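Local coordinates for protein putative D-tyrosyl-tRNA(Tyr) deacylase 2 (Leishmania major, PDB 1TC5) that probably hydrolyses D-tyrosyl-tRNA(Tyr) to D-tyrosine and free tRNA, as a homodimeric, highly divergent member of the DTD family of D-aminoacyl-tRNA deacylases, at residues Q16-H22 with R181-P187; V62-L66 with F132-R137; D145-A149 with V169-T173. The contacts are given in a common frame with arbitrary orientation. Numbering follows the deposited sequence.

Interaction 1 of 3, residues Q16-H22 with R181-P187; sequences QAMDQGH and RFESEGP
Residues 20-22 and 181-184 form an antiparallel beta pair. Their axes approach to 4.8 Å at 175°. Gln20-Glu183 and His22-Arg181 are hydrogen-bonded pairs; Gly21-Phe182 is non-hydrogen-bonded. The bonds are Glu183 N to Gln20 O (2.9 Å), Gln20 N to Glu183 O (3.2 Å), His22 N to Arg181 O (2.8 Å) and Arg181 N to His22 O (2.9 Å). A classic beta bulge interrupts the strand: Asp19 (phi/psi -100/-50) and Gln20 both face Glu183, and Asp19 N donates to Glu183 O (2.9 Å). Before the bulge, strand 16-18 runs at 90° to strand 181-184. Past Ser184 the chain turns, with Gly186 at phi/psi 150/100, so Ala17 N reaches Pro187 O (2.8 Å). Strand 181-184 also pairs antiparallel with a strand of the second subunit, so the sheet continues across the dimer interface.

The Phe182 ring (chi1 t) sits in the corner between strands 16-18 and 181-184, its edge toward Met18 (CE1 to Met18 CB 3.8 Å), with CZ 3.5 Å from Ala17 O. Gln16 OE1 bonds to Tyr41 of the second subunit. On the face of Gln20, Glu183 and His22, one water lies 2.6 Å from Asp19 OD2 and 2.7 Å from Glu183 OE1; a second lies 2.4 Å from Glu183 OE2 and 2.7 Å from His22 NE2. Ser184 (chi1 t) makes an ST turn: its OG accepts from Gly186 N (2.9 Å) and donates to Ala17 O (2.7 Å).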
ATOM      1  N   GLN A  16      -6.156  -2.178   1.496  1.00 17.00           N
ATOM      2  CA  GLN A  16      -5.616  -3.409   0.904  1.00 16.26           C
ATOM      3  C   GLN A  16      -6.238  -4.630   1.569  1.00 16.81           C
ATOM      4  O   GLN A  16      -6.506  -4.627   2.791  1.00 15.67           O
ATOM      5  CB  GLN A  16      -4.097  -3.512   1.097  1.00 19.83           C
ATOM      6  CG  GLN A  16      -3.256  -2.459   0.417  1.00 13.75           C
ATOM      7  CD  GLN A  16      -1.763  -2.654   0.653  1.00 18.13           C
ATOM      8  OE1 GLN A  16      -1.152  -3.539   0.050  1.00 18.74           O
ATOM      9  NE2 GLN A  16      -1.168  -1.808   1.502  1.00 17.16           N
ATOM     10  N   ALA A  17      -6.507  -5.643   0.745  1.00 18.09           N
ATOM     11  CA  ALA A  17      -6.958  -6.964   1.213  1.00 17.09           C
ATOM     12  C   ALA A  17      -5.837  -7.634   2.006  1.00 17.40           C
ATOM     13  O   ALA A  17      -4.776  -7.955   1.449  1.00 18.00           O
ATOM     14  CB  ALA A  17      -7.350  -7.848   0.042  1.00 16.54           C
ATOM     15  N   MET A  18      -6.087  -7.799   3.299  1.00 14.86           N
ATOM     16  CA  MET A  18      -5.143  -8.399   4.237  1.00 14.80           C
ATOM     17  C   MET A  18      -5.487  -9.865   4.481  1.00 16.38           C
ATOM     18  O   MET A  18      -6.660 -10.210   4.681  1.00 16.61           O
ATOM     19  CB  MET A  18      -5.205  -7.649   5.579  1.00 12.87           C
ATOM     20  CG  MET A  18      -4.235  -8.175   6.662  1.00 15.66           C
ATOM     21  SD  MET A  18      -4.025  -6.976   7.985  1.00 17.50           S
ATOM     22  CE  MET A  18      -5.734  -6.880   8.634  1.00 15.71           C
ATOM     23  N   ASP A  19      -4.465 -10.720   4.479  1.00 17.65           N
ATOM     24  CA  ASP A  19      -4.595 -12.070   5.025  1.00 16.67           C
ATOM     25  C   ASP A  19      -4.003 -12.144   6.433  1.00 18.45           C
ATOM     26  O   ASP A  19      -4.654 -12.638   7.360  1.00 16.90           O
ATOM     27  CB  ASP A  19      -3.884 -13.105   4.154  1.00 18.36           C
ATOM     28  CG  ASP A  19      -4.218 -14.511   4.563  1.00 18.98           C
ATOM     29  OD1 ASP A  19      -5.402 -14.847   4.424  1.00 21.15           O
ATOM     30  OD2 ASP A  19      -3.405 -15.328   5.063  1.00 21.91           O
ATOM     31  N   GLN A  20      -2.767 -11.651   6.570  1.00 18.14           N
ATOM     32  CA  GLN A  20      -2.088 -11.523   7.861  1.00 18.03           C
ATOM     33  C   GLN A  20      -1.336 -10.181   7.932  1.00 16.24           C
ATOM     34  O   GLN A  20      -0.779  -9.717   6.952  1.00 18.30           O
ATOM     35  CB  GLN A  20      -1.043 -12.636   8.074  1.00 18.95           C
ATOM     36  CG  GLN A  20      -1.547 -14.078   8.050  1.00 22.06           C
ATOM     37  CD  GLN A  20      -2.266 -14.488   9.317  1.00 21.64           C
ATOM     38  OE1 GLN A  20      -1.643 -14.952  10.290  1.00 19.32           O
ATOM     39  NE2 GLN A  20      -3.584 -14.325   9.312  1.00 18.19           N
ATOM     40  N   GLY A  21      -1.299  -9.585   9.117  1.00 15.42           N
ATOM     41  CA  GLY A  21      -0.442  -8.438   9.370  1.00 15.98           C
ATOM     42  C   GLY A  21       0.228  -8.440  10.732  1.00 16.49           C
ATOM     43  O   GLY A  21      -0.316  -8.949  11.710  1.00 16.32           O
ATOM     44  N   HIS A  22       1.434  -7.876  10.758  1.00 18.58           N
ATOM     45  CA  HIS A  22       2.206  -7.571  11.964  1.00 16.86           C
ATOM     46  C   HIS A  22       2.637  -6.101  11.913  1.00 17.77           C
ATOM     47  O   HIS A  22       3.295  -5.673  10.963  1.00 16.80           O
ATOM     48  CB  HIS A  22       3.472  -8.447  12.092  1.00 17.45           C
ATOM     49  CG  HIS A  22       3.237  -9.883  11.786  1.00 20.44           C
ATOM     50  ND1 HIS A  22       2.697 -10.761  12.702  1.00 26.71           N
ATOM     51  CD2 HIS A  22       3.454 -10.601  10.656  1.00 24.38           C
ATOM     52  CE1 HIS A  22       2.584 -11.955  12.143  1.00 25.37           C
ATOM     53  NE2 HIS A  22       3.039 -11.887  10.907  1.00 25.14           N
ATOM     54  N   ARG A 181       4.950  -6.176   8.642  1.00 15.63           N
ATOM     55  CA  ARG A 181       4.962  -7.383   7.828  1.00 18.82           C
ATOM     56  C   ARG A 181       3.527  -7.640   7.373  1.00 19.34           C
ATOM     57  O   ARG A 181       2.603  -7.676   8.185  1.00 16.19           O
ATOM     58  CB  ARG A 181       5.522  -8.577   8.617  1.00 22.37           C
ATOM     59  CG  ARG A 181       6.889  -8.320   9.281  1.00 30.10           C
ATOM     60  CD  ARG A 181       7.552  -9.568   9.887  1.00 42.53           C
ATOM     61  NE  ARG A 181       8.143  -9.312  11.211  1.00 49.99           N
ATOM     62  CZ  ARG A 181       7.875  -9.997  12.330  1.00 52.99           C
ATOM     63  NH1 ARG A 181       7.016 -11.016  12.341  1.00 54.02           N
ATOM     64  NH2 ARG A 181       8.485  -9.663  13.459  1.00 55.23           N
ATOM     65  N   PHE A 182       3.350  -7.812   6.067  1.00 18.51           N
ATOM     66  CA  PHE A 182       2.020  -7.860   5.460  1.00 17.43           C
ATOM     67  C   PHE A 182       1.959  -9.027   4.468  1.00 17.29           C
ATOM     68  O   PHE A 182       2.853  -9.172   3.643  1.00 19.50           O
ATOM     69  CB  PHE A 182       1.760  -6.553   4.750  1.00 14.90           C
ATOM     70  CG  PHE A 182       0.446  -6.490   4.067  1.00 19.12           C
ATOM     71  CD1 PHE A 182      -0.733  -6.457   4.809  1.00 17.87           C
ATOM     72  CD2 PHE A 182       0.376  -6.443   2.667  1.00 17.47           C
ATOM     73  CE1 PHE A 182      -1.968  -6.374   4.167  1.00 19.02           C
ATOM     74  CE2 PHE A 182      -0.861  -6.356   2.024  1.00 16.28           C
ATOM     75  CZ  PHE A 182      -2.032  -6.321   2.784  1.00 15.47           C
ATOM     76  N   GLU A 183       0.921  -9.863   4.587  1.00 17.85           N
ATOM     77  CA  GLU A 183       0.673 -10.966   3.645  1.00 16.03           C
ATOM     78  C   GLU A 183      -0.723 -10.797   3.061  1.00 15.27           C
ATOM     79  O   GLU A 183      -1.690 -10.536   3.787  1.00 14.36           O
ATOM     80  CB  GLU A 183       0.749 -12.359   4.339  1.00 15.48           C
ATOM     81  CG  GLU A 183       2.109 -12.723   4.925  1.00 20.81           C
ATOM     82  CD  GLU A 183       2.057 -13.860   5.960  1.00 24.69           C
ATOM     83  OE1 GLU A 183       1.192 -14.781   5.866  1.00 20.25           O
ATOM     84  OE2 GLU A 183       2.894 -13.837   6.875  1.00 25.76           O
ATOM     85  N   SER A 184      -0.825 -11.015   1.755  1.00 14.14           N
ATOM     86  CA  SER A 184      -2.060 -10.842   1.038  1.00 13.34           C
ATOM     87  C   SER A 184      -2.141 -11.858  -0.076  1.00 14.09           C
ATOM     88  O   SER A 184      -1.146 -12.153  -0.720  1.00 14.93           O
ATOM     89  CB  SER A 184      -2.122  -9.413   0.504  1.00 16.33           C
ATOM     90  OG  SER A 184      -3.196  -9.212  -0.378  1.00 15.74           O
ATOM     91  N   GLU A 185      -3.354 -12.360  -0.321  1.00 15.24           N
ATOM     92  CA  GLU A 185      -3.633 -13.173  -1.504  1.00 16.10           C
ATOM     93  C   GLU A 185      -3.868 -12.291  -2.754  1.00 15.55           C
ATOM     94  O   GLU A 185      -4.141 -12.802  -3.828  1.00 18.12           O
ATOM     95  CB  GLU A 185      -4.871 -14.049  -1.250  1.00 19.02           C
ATOM     96  CG  GLU A 185      -4.752 -15.002  -0.065  1.00 24.39           C
ATOM     97  CD  GLU A 185      -3.746 -16.113  -0.329  1.00 28.50           C
ATOM     98  OE1 GLU A 185      -3.988 -16.918  -1.249  1.00 33.53           O
ATOM     99  OE2 GLU A 185      -2.699 -16.168   0.359  1.00 29.35           O
ATOM    100  N   GLY A 186      -3.761 -10.969  -2.622  1.00 15.56           N
ATOM    101  CA  GLY A 186      -3.989 -10.058  -3.753  1.00 14.16           C
ATOM    102  C   GLY A 186      -4.522  -8.783  -3.129  1.00 15.04           C
ATOM    103  O   GLY A 186      -5.668  -8.779  -2.695  1.00 17.39           O
ATOM    104  N   PRO A 187      -3.677  -7.758  -2.953  1.00 14.79           N
ATOM    105  CA  PRO A 187      -4.086  -6.556  -2.225  1.00 15.06           C
ATOM    106  C   PRO A 187      -5.306  -5.835  -2.789  1.00 14.41           C
ATOM    107  O   PRO A 187      -6.018  -5.249  -1.980  1.00 14.96           O
ATOM    108  CB  PRO A 187      -2.829  -5.650  -2.265  1.00 16.16           C
ATOM    109  CG  PRO A 187      -1.681  -6.590  -2.511  1.00 17.59           C
ATOM    110  CD  PRO A 187      -2.256  -7.706  -3.347  1.00 18.31           C
TER
HETATM  111  O   HOH W   1      -0.964 -15.456   4.307  1.00 26.47           O
HETATM  112  O   HOH W   2       2.688 -13.949   9.265  1.00 37.31           O

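Interaction 2 of 3, residues V62-L66 with F132-R137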
ATOM      1  N   VAL A  62     -16.027   6.654   8.321  1.00 18.34           N
ATOM      2  CA  VAL A  62     -15.992   5.291   8.849  1.00 18.34           C
ATOM      3  C   VAL A  62     -17.082   4.486   8.122  1.00 17.85           C
ATOM      4  O   VAL A  62     -16.873   3.339   7.781  1.00 17.04           O
ATOM      5  CB  VAL A  62     -16.196   5.252  10.383  1.00 18.21           C
ATOM      6  CG1 VAL A  62     -16.415   3.810  10.880  1.00 19.22           C
ATOM      7  CG2 VAL A  62     -15.014   5.848  11.100  1.00 20.59           C
ATOM      8  N   GLY A  63     -18.224   5.112   7.873  1.00 17.70           N
ATOM      9  CA  GLY A  63     -19.308   4.482   7.140  1.00 19.37           C
ATOM     10  C   GLY A  63     -18.907   4.084   5.736  1.00 21.94           C
ATOM     11  O   GLY A  63     -19.282   3.018   5.257  1.00 22.37           O
ATOM     12  N   VAL A  64     -18.131   4.935   5.072  1.00 21.58           N
ATOM     13  CA  VAL A  64     -17.628   4.601   3.739  1.00 21.96           C
ATOM     14  C   VAL A  64     -16.703   3.389   3.824  1.00 22.17           C
ATOM     15  O   VAL A  64     -16.823   2.446   3.051  1.00 21.02           O
ATOM     16  CB  VAL A  64     -16.875   5.792   3.083  1.00 21.35           C
ATOM     17  CG1 VAL A  64     -16.094   5.347   1.811  1.00 24.36           C
ATOM     18  CG2 VAL A  64     -17.844   6.936   2.761  1.00 24.28           C
ATOM     19  N   LEU A  65     -15.790   3.409   4.787  1.00 22.85           N
ATOM     20  CA  LEU A  65     -14.919   2.266   5.032  1.00 21.27           C
ATOM     21  C   LEU A  65     -15.670   0.956   5.295  1.00 18.35           C
ATOM     22  O   LEU A  65     -15.279  -0.082   4.789  1.00 17.53           O
ATOM     23  CB  LEU A  65     -13.977   2.551   6.208  1.00 22.26           C
ATOM     24  CG  LEU A  65     -13.085   1.378   6.639  1.00 23.57           C
ATOM     25  CD1 LEU A  65     -12.098   0.977   5.509  1.00 25.49           C
ATOM     26  CD2 LEU A  65     -12.321   1.734   7.885  1.00 27.67           C
ATOM     27  N   LEU A  66     -16.743   0.998   6.083  1.00 19.26           N
ATOM     28  CA  LEU A  66     -17.418  -0.225   6.520  1.00 17.14           C
ATOM     29  C   LEU A  66     -18.602  -0.653   5.662  1.00 15.71           C
ATOM     30  O   LEU A  66     -18.868  -1.846   5.559  1.00 18.58           O
ATOM     31  CB  LEU A  66     -17.843  -0.101   7.994  1.00 17.97           C
ATOM     32  CG  LEU A  66     -16.722   0.202   8.984  1.00 16.74           C
ATOM     33  CD1 LEU A  66     -17.301   0.277  10.415  1.00 19.54           C
ATOM     34  CD2 LEU A  66     -15.573  -0.800   8.913  1.00 17.03           C
ATOM     35  N   PHE A 132     -13.915   5.391  16.660  1.00 15.85           N
ATOM     36  CA  PHE A 132     -15.155   5.178  15.934  1.00 15.31           C
ATOM     37  C   PHE A 132     -15.166   3.821  15.255  1.00 16.02           C
ATOM     38  O   PHE A 132     -16.201   3.196  15.167  1.00 16.08           O
ATOM     39  CB  PHE A 132     -15.388   6.291  14.904  1.00 16.18           C
ATOM     40  CG  PHE A 132     -15.812   7.621  15.490  1.00 23.32           C
ATOM     41  CD1 PHE A 132     -16.411   7.718  16.751  1.00 26.17           C
ATOM     42  CD2 PHE A 132     -15.648   8.787  14.744  1.00 25.33           C
ATOM     43  CE1 PHE A 132     -16.812   8.948  17.261  1.00 26.42           C
ATOM     44  CE2 PHE A 132     -16.045  10.022  15.251  1.00 25.60           C
ATOM     45  CZ  PHE A 132     -16.638  10.099  16.512  1.00 24.93           C
ATOM     46  N   VAL A 133     -14.015   3.371  14.753  1.00 18.37           N
ATOM     47  CA  VAL A 133     -13.931   2.065  14.082  1.00 16.81           C
ATOM     48  C   VAL A 133     -14.106   0.960  15.125  1.00 16.96           C
ATOM     49  O   VAL A 133     -14.889   0.042  14.930  1.00 18.30           O
ATOM     50  CB  VAL A 133     -12.597   1.909  13.261  1.00 17.45           C
ATOM     51  CG1 VAL A 133     -12.448   0.497  12.604  1.00 14.63           C
ATOM     52  CG2 VAL A 133     -12.520   2.978  12.177  1.00 14.09           C
ATOM     53  N   ARG A 134     -13.406   1.072  16.250  1.00 15.64           N
ATOM     54  CA  ARG A 134     -13.567   0.131  17.365  1.00 16.67           C
ATOM     55  C   ARG A 134     -15.036  -0.021  17.763  1.00 17.23           C
ATOM     56  O   ARG A 134     -15.526  -1.141  17.954  1.00 15.43           O
ATOM     57  CB  ARG A 134     -12.792   0.592  18.617  1.00 14.70           C
ATOM     58  CG  ARG A 134     -11.275   0.399  18.597  1.00 18.41           C
ATOM     59  CD  ARG A 134     -10.598   0.996  19.853  1.00 20.21           C
ATOM     60  NE  ARG A 134      -9.420   1.772  19.530  1.00 33.20           N
ATOM     61  CZ  ARG A 134      -9.098   2.935  20.064  1.00 39.33           C
ATOM     62  NH1 ARG A 134      -9.869   3.522  20.969  1.00 37.29           N
ATOM     63  NH2 ARG A 134      -7.972   3.521  19.678  1.00 46.73           N
ATOM     64  N   VAL A 135     -15.726   1.114  17.878  1.00 17.30           N
ATOM     65  CA  VAL A 135     -17.119   1.130  18.318  1.00 16.96           C
ATOM     66  C   VAL A 135     -18.002   0.449  17.266  1.00 18.32           C
ATOM     67  O   VAL A 135     -18.839  -0.384  17.612  1.00 19.09           O
ATOM     68  CB  VAL A 135     -17.582   2.575  18.658  1.00 17.29           C
ATOM     69  CG1 VAL A 135     -19.083   2.655  18.893  1.00 20.99           C
ATOM     70  CG2 VAL A 135     -16.832   3.075  19.892  1.00 16.77           C
ATOM     71  N   ALA A 136     -17.775   0.758  15.986  1.00 19.13           N
ATOM     72  CA  ALA A 136     -18.570   0.168  14.896  1.00 19.81           C
ATOM     73  C   ALA A 136     -18.291  -1.326  14.680  1.00 17.80           C
ATOM     74  O   ALA A 136     -19.058  -2.014  14.000  1.00 19.98           O
ATOM     75  CB  ALA A 136     -18.343   0.940  13.580  1.00 21.87           C
ATOM     76  N   ARG A 137     -17.188  -1.815  15.233  1.00 17.21           N
ATOM     77  CA  ARG A 137     -16.845  -3.232  15.157  1.00 17.96           C
ATOM     78  C   ARG A 137     -17.116  -3.991  16.461  1.00 17.70           C
ATOM     79  O   ARG A 137     -16.844  -5.196  16.550  1.00 20.17           O
ATOM     80  CB  ARG A 137     -15.383  -3.399  14.702  1.00 17.17           C
ATOM     81  CG  ARG A 137     -15.081  -2.735  13.364  1.00 20.76           C
ATOM     82  CD  ARG A 137     -15.904  -3.275  12.214  1.00 17.91           C
ATOM     83  NE  ARG A 137     -15.385  -4.545  11.709  1.00 16.56           N
ATOM     84  CZ  ARG A 137     -15.992  -5.270  10.775  1.00 18.14           C
ATOM     85  NH1 ARG A 137     -17.159  -4.894  10.302  1.00 17.02           N
ATOM     86  NH2 ARG A 137     -15.444  -6.390  10.327  1.00 21.03           N
TER
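Two helices meet here through side chains alone. Their segment axes are 10.8 Å apart at closest and cross at -50°. The nearest CA atoms, those of Val62 and Val133, are 6.5 Å apart. Val62, Leu65 and Leu66 form the contacting face of the first helix. Val62 is the bump at one end. Its CG2 touches both Phe132 CB, at 3.8 Å, and Val133 CG2, at 4.0 Å. Its CG1 reaches toward the next turn, where Ala136 CB lies 4.4 Å away. Ala136 is the low point of the facing surface. Its short side chain lets Leu66 come in close, with Leu66 CD1 3.4 Å from Ala136 CB. Both methyls of Leu66 lie near Arg137 CD (CD2 4.1 Å, CD1 4.2 Å), so the tip points into the hollow beside Ala136 and the aliphatic part of the arginine. Leu65 touches more loosely, CD2 to Val133 CG2 at 4.5 Å.

The contact is a helix-helix packing on one side of the mixed sheet. Leu66, Val133 and Arg137 all also rest on Ile94 of strand 93-98, so the groove between the helices is floored by that strand. The Phe132 ring turns away from Val62 and packs on Asp55, Leu58 and Arg59, earlier in the first helix. The Arg137 side chain folds back (chi1, chi2 and chi3 all m). Its guanidinium leaves the apolar seam and donates to the carbonyl oxygens of Leu86, Cys89 and Met92.

Interaction 3 of 3, residues D145-A149 with V169-T173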
ATOM      1  N   ASP A 145      -5.652  -2.548  24.555  1.00 19.12           N
ATOM      2  CA  ASP A 145      -4.704  -1.484  24.845  1.00 18.55           C
ATOM      3  C   ASP A 145      -4.826  -0.392  23.809  1.00 19.42           C
ATOM      4  O   ASP A 145      -5.767  -0.382  23.017  1.00 18.57           O
ATOM      5  CB  ASP A 145      -3.266  -2.039  24.960  1.00 19.87           C
ATOM      6  CG  ASP A 145      -2.748  -2.672  23.671  1.00 21.58           C
ATOM      7  OD1 ASP A 145      -3.353  -2.491  22.606  1.00 22.75           O
ATOM      8  OD2 ASP A 145      -1.720  -3.376  23.632  1.00 22.28           O
ATOM      9  N   ALA A 146      -3.868   0.521  23.803  1.00 21.31           N
ATOM     10  CA  ALA A 146      -3.868   1.659  22.886  1.00 21.54           C
ATOM     11  C   ALA A 146      -3.818   1.281  21.394  1.00 21.26           C
ATOM     12  O   ALA A 146      -4.304   2.030  20.531  1.00 24.40           O
ATOM     13  CB  ALA A 146      -2.695   2.553  23.218  1.00 23.28           C
ATOM     14  N   ASN A 147      -3.241   0.123  21.088  1.00 19.37           N
ATOM     15  CA  ASN A 147      -3.171  -0.365  19.703  1.00 18.71           C
ATOM     16  C   ASN A 147      -4.254  -1.394  19.345  1.00 17.00           C
ATOM     17  O   ASN A 147      -4.230  -1.981  18.256  1.00 16.93           O
ATOM     18  CB  ASN A 147      -1.788  -0.975  19.420  1.00 18.62           C
ATOM     19  CG  ASN A 147      -0.647  -0.005  19.688  1.00 18.39           C
ATOM     20  OD1 ASN A 147       0.033  -0.126  20.697  1.00 13.94           O
ATOM     21  ND2 ASN A 147      -0.403   0.927  18.767  1.00 12.73           N
ATOM     22  N   GLY A 148      -5.182  -1.635  20.266  1.00 18.65           N
ATOM     23  CA  GLY A 148      -6.300  -2.537  20.038  1.00 17.65           C
ATOM     24  C   GLY A 148      -5.994  -3.995  20.312  1.00 19.75           C
ATOM     25  O   GLY A 148      -6.849  -4.851  20.086  1.00 21.42           O
ATOM     26  N   ALA A 149      -4.793  -4.280  20.805  1.00 19.29           N
ATOM     27  CA  ALA A 149      -4.398  -5.647  21.139  1.00 20.35           C
ATOM     28  C   ALA A 149      -4.880  -5.948  22.563  1.00 20.71           C
ATOM     29  O   ALA A 149      -5.214  -5.029  23.296  1.00 20.89           O
ATOM     30  CB  ALA A 149      -2.895  -5.812  21.036  1.00 20.16           C
ATOM     31  N   VAL A 169      -9.674  -4.578  15.802  1.00 15.31           N
ATOM     32  CA  VAL A 169      -9.366  -3.267  15.245  1.00 15.51           C
ATOM     33  C   VAL A 169      -8.006  -2.899  15.863  1.00 16.28           C
ATOM     34  O   VAL A 169      -7.927  -2.438  17.014  1.00 16.35           O
ATOM     35  CB  VAL A 169     -10.463  -2.213  15.575  1.00 12.74           C
ATOM     36  CG1 VAL A 169     -10.035  -0.843  15.104  1.00 15.95           C
ATOM     37  CG2 VAL A 169     -11.784  -2.591  14.967  1.00 17.62           C
ATOM     38  N   ILE A 170      -6.954  -3.182  15.094  1.00 14.79           N
ATOM     39  CA  ILE A 170      -5.582  -2.932  15.474  1.00 15.51           C
ATOM     40  C   ILE A 170      -5.180  -1.624  14.835  1.00 15.59           C
ATOM     41  O   ILE A 170      -5.548  -1.365  13.707  1.00 18.10           O
ATOM     42  CB  ILE A 170      -4.637  -4.071  14.989  1.00 14.30           C
ATOM     43  CG1 ILE A 170      -5.152  -5.454  15.404  1.00 17.76           C
ATOM     44  CG2 ILE A 170      -3.231  -3.840  15.511  1.00 17.73           C
ATOM     45  CD1 ILE A 170      -5.428  -5.634  16.918  1.00 17.65           C
ATOM     46  N   SER A 171      -4.444  -0.802  15.576  1.00 18.00           N
ATOM     47  CA  SER A 171      -4.014   0.501  15.085  1.00 17.79           C
ATOM     48  C   SER A 171      -2.587   0.843  15.526  1.00 15.09           C
ATOM     49  O   SER A 171      -2.148   0.523  16.642  1.00 17.96           O
ATOM     50  CB  SER A 171      -5.011   1.583  15.529  1.00 18.71           C
ATOM     51  OG  SER A 171      -5.243   1.515  16.922  1.00 20.79           O
ATOM     52  N   GLY A 172      -1.866   1.508  14.631  1.00 15.30           N
ATOM     53  CA  GLY A 172      -0.523   1.961  14.905  1.00 14.10           C
ATOM     54  C   GLY A 172      -0.462   3.025  15.972  1.00 14.12           C
ATOM     55  O   GLY A 172      -1.441   3.708  16.268  1.00 15.44           O
ATOM     56  N   THR A 173       0.698   3.122  16.600  1.00 18.16           N
ATOM     57  CA  THR A 173       0.980   4.177  17.568  1.00 16.47           C
ATOM     58  C   THR A 173       1.287   5.418  16.759  1.00 16.03           C
ATOM     59  O   THR A 173       2.224   5.401  15.944  1.00 13.87           O
ATOM     60  CB  THR A 173       2.187   3.735  18.420  1.00 17.73           C
ATOM     61  OG1 THR A 173       1.857   2.508  19.098  1.00 15.22           O
ATOM     62  CG2 THR A 173       2.497   4.734  19.554  1.00 21.89           C
TER
HETATM   63  O   HOH W   3      -3.454   3.493  18.083  1.00 23.80           O
HETATM   64  O   HOH W   4      -9.434  -4.951  18.659  1.00 27.66           O
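Asn147 is the key side chain. With chi1 m and chi2 104°, its amide reaches the end of strand 169-171 and the residues beyond, Ser171 to Thr173. ND2 donates to Ser171 O and to Thr173 OG1, both at 2.8 Å. Thr173 has chi1 m, and its OG1 also bonds to the Val25 carbonyl. The Asn147 backbone adds a third bond, Ser171 N to Asn147 O at 2.9 Å.

Asp145 (chi1 p) turns its carboxylate back into its own loop. OD1 accepts from Ala149 N at 2.9 Å and weakly from Asn147 N at 3.0 Å. Gly148 has phi 85°, and its CA lies 3.4 Å from Val169 O. A CB there would clash with that oxygen. Ile170 (chi1 and chi2 both m) brings CD1 to 3.6 Å from Gly148 O. Ser171 has chi1 p, and its OG lies 2.9 Å from a water that donates to Ala146 O and Gly172 O. A second water links Gly148 O to Val169 N.

Strand 169-171 is outermost in the chain's mixed sheet and pairs with strand 93-98 on its other edge. The arrangement is a type I beta turn, Asp145 to Gly148, docked on an edge strand.

From the N terminus, the chain first passes residues 16-22, whose partner 181-187 lies near the C terminus. Interaction 2 is the first to close, joining helix 55-67 to the end of helix 119-136. Interaction 3 follows in series, closing a short loop of 19 residues on strand 169-171. Interaction 1 closes last, a loop of 158 residues with both nested inside. Interactions 2 and 3 touch: Val133, Arg134 and Arg137 pack on Val169, so the helix end rests on the edge strand. Interaction 1 lies apart, its centre about 20 Å from that of interaction 2 and 17 Å from that of interaction 3. It ties the mixed sheet to the three-stranded sheet at the dimer interface.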